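PDB 3AFO: NADH kinase POS5, mitochondrial from Saccharomyces cerevisiae, which phosphorylates NADH and, with a twofold lower preference, NAD(+) at the expense of ATP, making it a key source of the cellular reductant NADPH. Local coordinates for residues Glu61-Val73 with Phe158-Ser170. Sequence-based numbering, arbitrary orientation.
Sequences EFITHLHESYPEV and FKEHKKVFQEVIS
Phe62, His65, Tyr70, His161 and Phe165 form an aromatic cluster between the two segments. Phe165 turns its edge to the face of Tyr70, with ring centroids 5.0 Å apart and planes at 74°. Phe62 in turn points its own edge at the Phe165 ring in an offset edge-to-face pair. A second such pair has the edge of His161 directed at the face of His65.

Aliphatic groups cover two of these rings. Leu66 CD2 sits over one face of Phe165, 3.7 Å from the ring centroid, a CH-pi contact. Lys162 CG does the same over His65. Phe165 holds CG anti to its backbone N (chi1 -173°), so that one face meets Leu66 and the CD2-CE2 edge meets Tyr70. Ile169 CG2 lies 3.7 Å from Tyr70 CE1.

Helix segments 61-69 and 161-169 cross at -52° on one side of the five-stranded parallel sheet of the N-terminal alpha/beta domain. Phe62 also touches Ile46 and Val119 of that sheet, and Phe165 touches Leu117.

No direct hydrogen bond joins the segments. One water bridges them, 2.6 Å from both His65 NE2 and Tyr70 OH, and it donates to Lys162 O. A leucine in place of Tyr70 would probably leave this water without one partner and the Phe165 edge without the ring face it points to. His161 ND1 donates to Phe158 O at 2.8 Å, in the imidazole plane, which fixes the ring's rotation.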
# COMPACT_ATOMS: atom_id res chain seq x y z
N GLU A 61 5.00 -42.56 15.86
CA GLU A 61 6.35 -42.84 15.38
C GLU A 61 7.42 -42.12 16.21
O GLU A 61 8.50 -42.67 16.48
CB GLU A 61 6.46 -42.46 13.89
CG GLU A 61 7.76 -42.84 13.22
CD GLU A 61 7.84 -42.36 11.76
OE1 GLU A 61 6.78 -42.10 11.15
OE2 GLU A 61 8.96 -42.24 11.23
N PHE A 62 7.12 -40.89 16.64
CA PHE A 62 8.08 -40.14 17.43
C PHE A 62 8.23 -40.74 18.83
O PHE A 62 9.35 -40.93 19.30
CB PHE A 62 7.68 -38.66 17.51
CG PHE A 62 8.72 -37.80 18.16
CD1 PHE A 62 9.98 -37.67 17.60
CD2 PHE A 62 8.42 -37.10 19.32
CE1 PHE A 62 10.96 -36.86 18.20
CE2 PHE A 62 9.39 -36.29 19.92
CZ PHE A 62 10.66 -36.17 19.36
N ILE A 63 7.11 -41.04 19.46
CA ILE A 63 7.06 -41.64 20.80
C ILE A 63 7.73 -43.02 20.82
O ILE A 63 8.45 -43.35 21.78
CB ILE A 63 5.60 -41.74 21.29
CG1 ILE A 63 5.02 -40.34 21.52
CG2 ILE A 63 5.51 -42.59 22.58
CD1 ILE A 63 3.53 -40.30 21.78
N THR A 64 7.50 -43.81 19.77
CA THR A 64 8.17 -45.11 19.58
C THR A 64 9.69 -44.92 19.57
O THR A 64 10.42 -45.61 20.30
CB THR A 64 7.63 -45.84 18.31
OG1 THR A 64 6.25 -46.13 18.49
CG2 THR A 64 8.38 -47.16 18.03
N HIS A 65 10.17 -43.95 18.78
CA HIS A 65 11.59 -43.62 18.75
C HIS A 65 12.16 -43.22 20.13
O HIS A 65 13.23 -43.67 20.51
CB HIS A 65 11.87 -42.52 17.72
CG HIS A 65 13.26 -41.99 17.76
ND1 HIS A 65 14.36 -42.77 17.46
CD2 HIS A 65 13.74 -40.76 18.06
CE1 HIS A 65 15.46 -42.04 17.58
NE2 HIS A 65 15.11 -40.82 17.94
N LEU A 66 11.45 -42.36 20.86
CA LEU A 66 11.90 -41.94 22.19
C LEU A 66 12.00 -43.14 23.14
O LEU A 66 12.99 -43.30 23.86
CB LEU A 66 10.97 -40.87 22.77
CG LEU A 66 10.86 -39.57 21.96
CD1 LEU A 66 9.87 -38.62 22.61
CD2 LEU A 66 12.24 -38.92 21.80
N HIS A 67 10.97 -43.98 23.12
CA HIS A 67 10.91 -45.15 23.98
C HIS A 67 11.95 -46.20 23.62
O HIS A 67 12.45 -46.90 24.50
CB HIS A 67 9.52 -45.77 23.96
CG HIS A 67 8.51 -44.99 24.73
ND1 HIS A 67 7.16 -45.26 24.65
CD2 HIS A 67 8.64 -43.95 25.58
CE1 HIS A 67 6.50 -44.43 25.44
NE2 HIS A 67 7.38 -43.62 26.01
N GLU A 68 12.27 -46.30 22.34
CA GLU A 68 13.33 -47.20 21.89
C GLU A 68 14.73 -46.67 22.24
O GLU A 68 15.57 -47.42 22.71
CB GLU A 68 13.23 -47.47 20.39
CG GLU A 68 12.16 -48.49 19.99
CD GLU A 68 11.96 -48.60 18.48
OE1 GLU A 68 12.75 -48.01 17.71
OE2 GLU A 68 11.01 -49.30 18.06
N SER A 69 14.96 -45.37 22.03
CA SER A 69 16.33 -44.84 22.04
C SER A 69 16.76 -44.07 23.28
O SER A 69 17.96 -43.93 23.53
CB SER A 69 16.58 -43.98 20.80
OG SER A 69 16.77 -44.79 19.66
N TYR A 70 15.79 -43.53 24.01
CA TYR A 70 16.05 -42.72 25.20
C TYR A 70 15.24 -43.22 26.41
O TYR A 70 14.19 -42.66 26.71
CB TYR A 70 15.72 -41.25 24.92
CG TYR A 70 16.47 -40.70 23.74
CD1 TYR A 70 17.75 -40.16 23.89
CD2 TYR A 70 15.91 -40.73 22.46
CE1 TYR A 70 18.45 -39.68 22.80
CE2 TYR A 70 16.60 -40.24 21.36
CZ TYR A 70 17.87 -39.72 21.54
OH TYR A 70 18.56 -39.23 20.46
N PRO A 71 15.72 -44.28 27.10
CA PRO A 71 15.00 -44.80 28.27
C PRO A 71 14.67 -43.76 29.34
O PRO A 71 13.63 -43.84 29.97
CB PRO A 71 15.95 -45.87 28.85
CG PRO A 71 17.14 -45.91 27.97
CD PRO A 71 16.86 -45.14 26.72
N GLU A 72 15.55 -42.77 29.52
CA GLU A 72 15.34 -41.72 30.53
C GLU A 72 14.16 -40.77 30.22
O GLU A 72 13.69 -40.04 31.10
CB GLU A 72 16.64 -40.93 30.76
CG GLU A 72 16.97 -39.87 29.68
CD GLU A 72 17.74 -40.43 28.47
OE1 GLU A 72 17.62 -41.64 28.16
OE2 GLU A 72 18.46 -39.64 27.83
N VAL A 73 13.69 -40.80 28.97
CA VAL A 73 12.66 -39.86 28.51
C VAL A 73 11.25 -40.26 28.91
O VAL A 73 10.85 -41.42 28.78
CB VAL A 73 12.77 -39.61 26.97
CG1 VAL A 73 11.46 -39.05 26.39
CG2 VAL A 73 13.92 -38.67 26.68
N PHE A 158 9.42 -33.32 9.66
CA PHE A 158 9.34 -34.44 10.60
C PHE A 158 10.28 -35.61 10.27
O PHE A 158 10.69 -36.35 11.17
CB PHE A 158 7.90 -34.95 10.79
CG PHE A 158 7.81 -36.16 11.71
CD1 PHE A 158 7.95 -36.02 13.09
CD2 PHE A 158 7.61 -37.44 11.18
CE1 PHE A 158 7.88 -37.13 13.94
CE2 PHE A 158 7.55 -38.56 12.03
CZ PHE A 158 7.69 -38.40 13.41
N LYS A 159 10.61 -35.76 8.98
CA LYS A 159 11.57 -36.75 8.51
C LYS A 159 12.90 -36.67 9.24
O LYS A 159 13.57 -37.68 9.44
CB LYS A 159 11.82 -36.59 7.00
CG LYS A 159 11.01 -37.51 6.10
CD LYS A 159 9.59 -37.03 5.90
CE LYS A 159 8.99 -37.63 4.63
NZ LYS A 159 7.55 -37.27 4.45
N GLU A 160 13.28 -35.45 9.63
CA GLU A 160 14.57 -35.19 10.27
C GLU A 160 14.54 -35.46 11.79
O GLU A 160 15.50 -35.14 12.47
CB GLU A 160 15.03 -33.74 10.06
CG GLU A 160 14.57 -33.02 8.78
CD GLU A 160 15.09 -31.57 8.73
OE1 GLU A 160 16.31 -31.37 8.92
OE2 GLU A 160 14.28 -30.64 8.51
N HIS A 161 13.45 -36.02 12.31
CA HIS A 161 13.21 -36.03 13.77
C HIS A 161 14.27 -36.71 14.64
O HIS A 161 14.57 -36.21 15.73
CB HIS A 161 11.80 -36.52 14.12
CG HIS A 161 11.60 -38.00 13.95
ND1 HIS A 161 11.11 -38.55 12.79
CD2 HIS A 161 11.79 -39.03 14.81
CE1 HIS A 161 11.03 -39.87 12.93
NE2 HIS A 161 11.44 -40.18 14.14
N LYS A 162 14.86 -37.82 14.18
CA LYS A 162 15.90 -38.51 14.96
C LYS A 162 17.15 -37.65 15.14
O LYS A 162 17.61 -37.46 16.27
CB LYS A 162 16.28 -39.87 14.34
CG LYS A 162 15.12 -40.86 14.24
CD LYS A 162 15.61 -42.31 14.19
CE LYS A 162 16.05 -42.74 12.81
NZ LYS A 162 16.21 -44.24 12.74
N LYS A 163 17.67 -37.13 14.03
CA LYS A 163 18.88 -36.31 14.03
C LYS A 163 18.71 -34.98 14.79
O LYS A 163 19.63 -34.53 15.47
CB LYS A 163 19.34 -36.06 12.60
CG LYS A 163 18.24 -36.25 11.56
CD LYS A 163 17.77 -37.71 11.50
CE LYS A 163 18.96 -38.64 11.27
NZ LYS A 163 18.63 -40.08 11.50
N VAL A 164 17.54 -34.36 14.66
CA VAL A 164 17.24 -33.09 15.33
C VAL A 164 17.08 -33.29 16.84
O VAL A 164 17.71 -32.59 17.62
CB VAL A 164 16.01 -32.37 14.72
CG1 VAL A 164 15.64 -31.13 15.53
CG2 VAL A 164 16.28 -31.98 13.26
N PHE A 165 16.26 -34.27 17.23
CA PHE A 165 16.10 -34.58 18.66
C PHE A 165 17.43 -34.94 19.34
O PHE A 165 17.68 -34.51 20.47
CB PHE A 165 15.03 -35.66 18.91
CG PHE A 165 14.74 -35.87 20.37
CD1 PHE A 165 13.89 -35.01 21.06
CD2 PHE A 165 15.36 -36.91 21.08
CE1 PHE A 165 13.66 -35.18 22.41
CE2 PHE A 165 15.13 -37.09 22.43
CZ PHE A 165 14.27 -36.23 23.11
N GLN A 166 18.26 -35.70 18.62
CA GLN A 166 19.63 -36.06 19.03
C GLN A 166 20.45 -34.81 19.41
O GLN A 166 21.07 -34.76 20.47
CB GLN A 166 20.32 -36.81 17.88
CG GLN A 166 21.55 -37.65 18.26
CD GLN A 166 22.05 -38.51 17.10
OE1 GLN A 166 22.61 -38.01 16.12
NE2 GLN A 166 21.86 -39.83 17.22
N GLU A 167 20.42 -33.80 18.55
CA GLU A 167 21.15 -32.54 18.76
C GLU A 167 20.60 -31.77 19.96
O GLU A 167 21.37 -31.19 20.75
CB GLU A 167 21.10 -31.65 17.51
CG GLU A 167 21.84 -32.21 16.29
CD GLU A 167 23.27 -32.67 16.61
OE1 GLU A 167 24.09 -31.85 17.08
OE2 GLU A 167 23.57 -33.86 16.39
N VAL A 168 19.27 -31.79 20.10
CA VAL A 168 18.60 -31.08 21.17
C VAL A 168 18.98 -31.68 22.52
O VAL A 168 19.47 -30.96 23.39
CB VAL A 168 17.07 -31.05 20.97
CG1 VAL A 168 16.36 -30.51 22.22
CG2 VAL A 168 16.69 -30.21 19.72
N ILE A 169 18.77 -32.98 22.69
CA ILE A 169 19.02 -33.65 23.98
C ILE A 169 20.50 -33.63 24.39
O ILE A 169 20.82 -33.59 25.58
CB ILE A 169 18.39 -35.10 24.00
CG1 ILE A 169 18.43 -35.71 25.41
CG2 ILE A 169 19.02 -36.02 22.94
CD1 ILE A 169 17.38 -36.81 25.63
N SER A 170 21.40 -33.63 23.41
CA SER A 170 22.84 -33.60 23.67
C SER A 170 23.38 -32.19 23.93
O SER A 170 24.59 -31.98 23.94
CB SER A 170 23.60 -34.19 22.50
OG SER A 170 23.06 -35.44 22.09
O HOH W 1 17.10 -39.13 18.30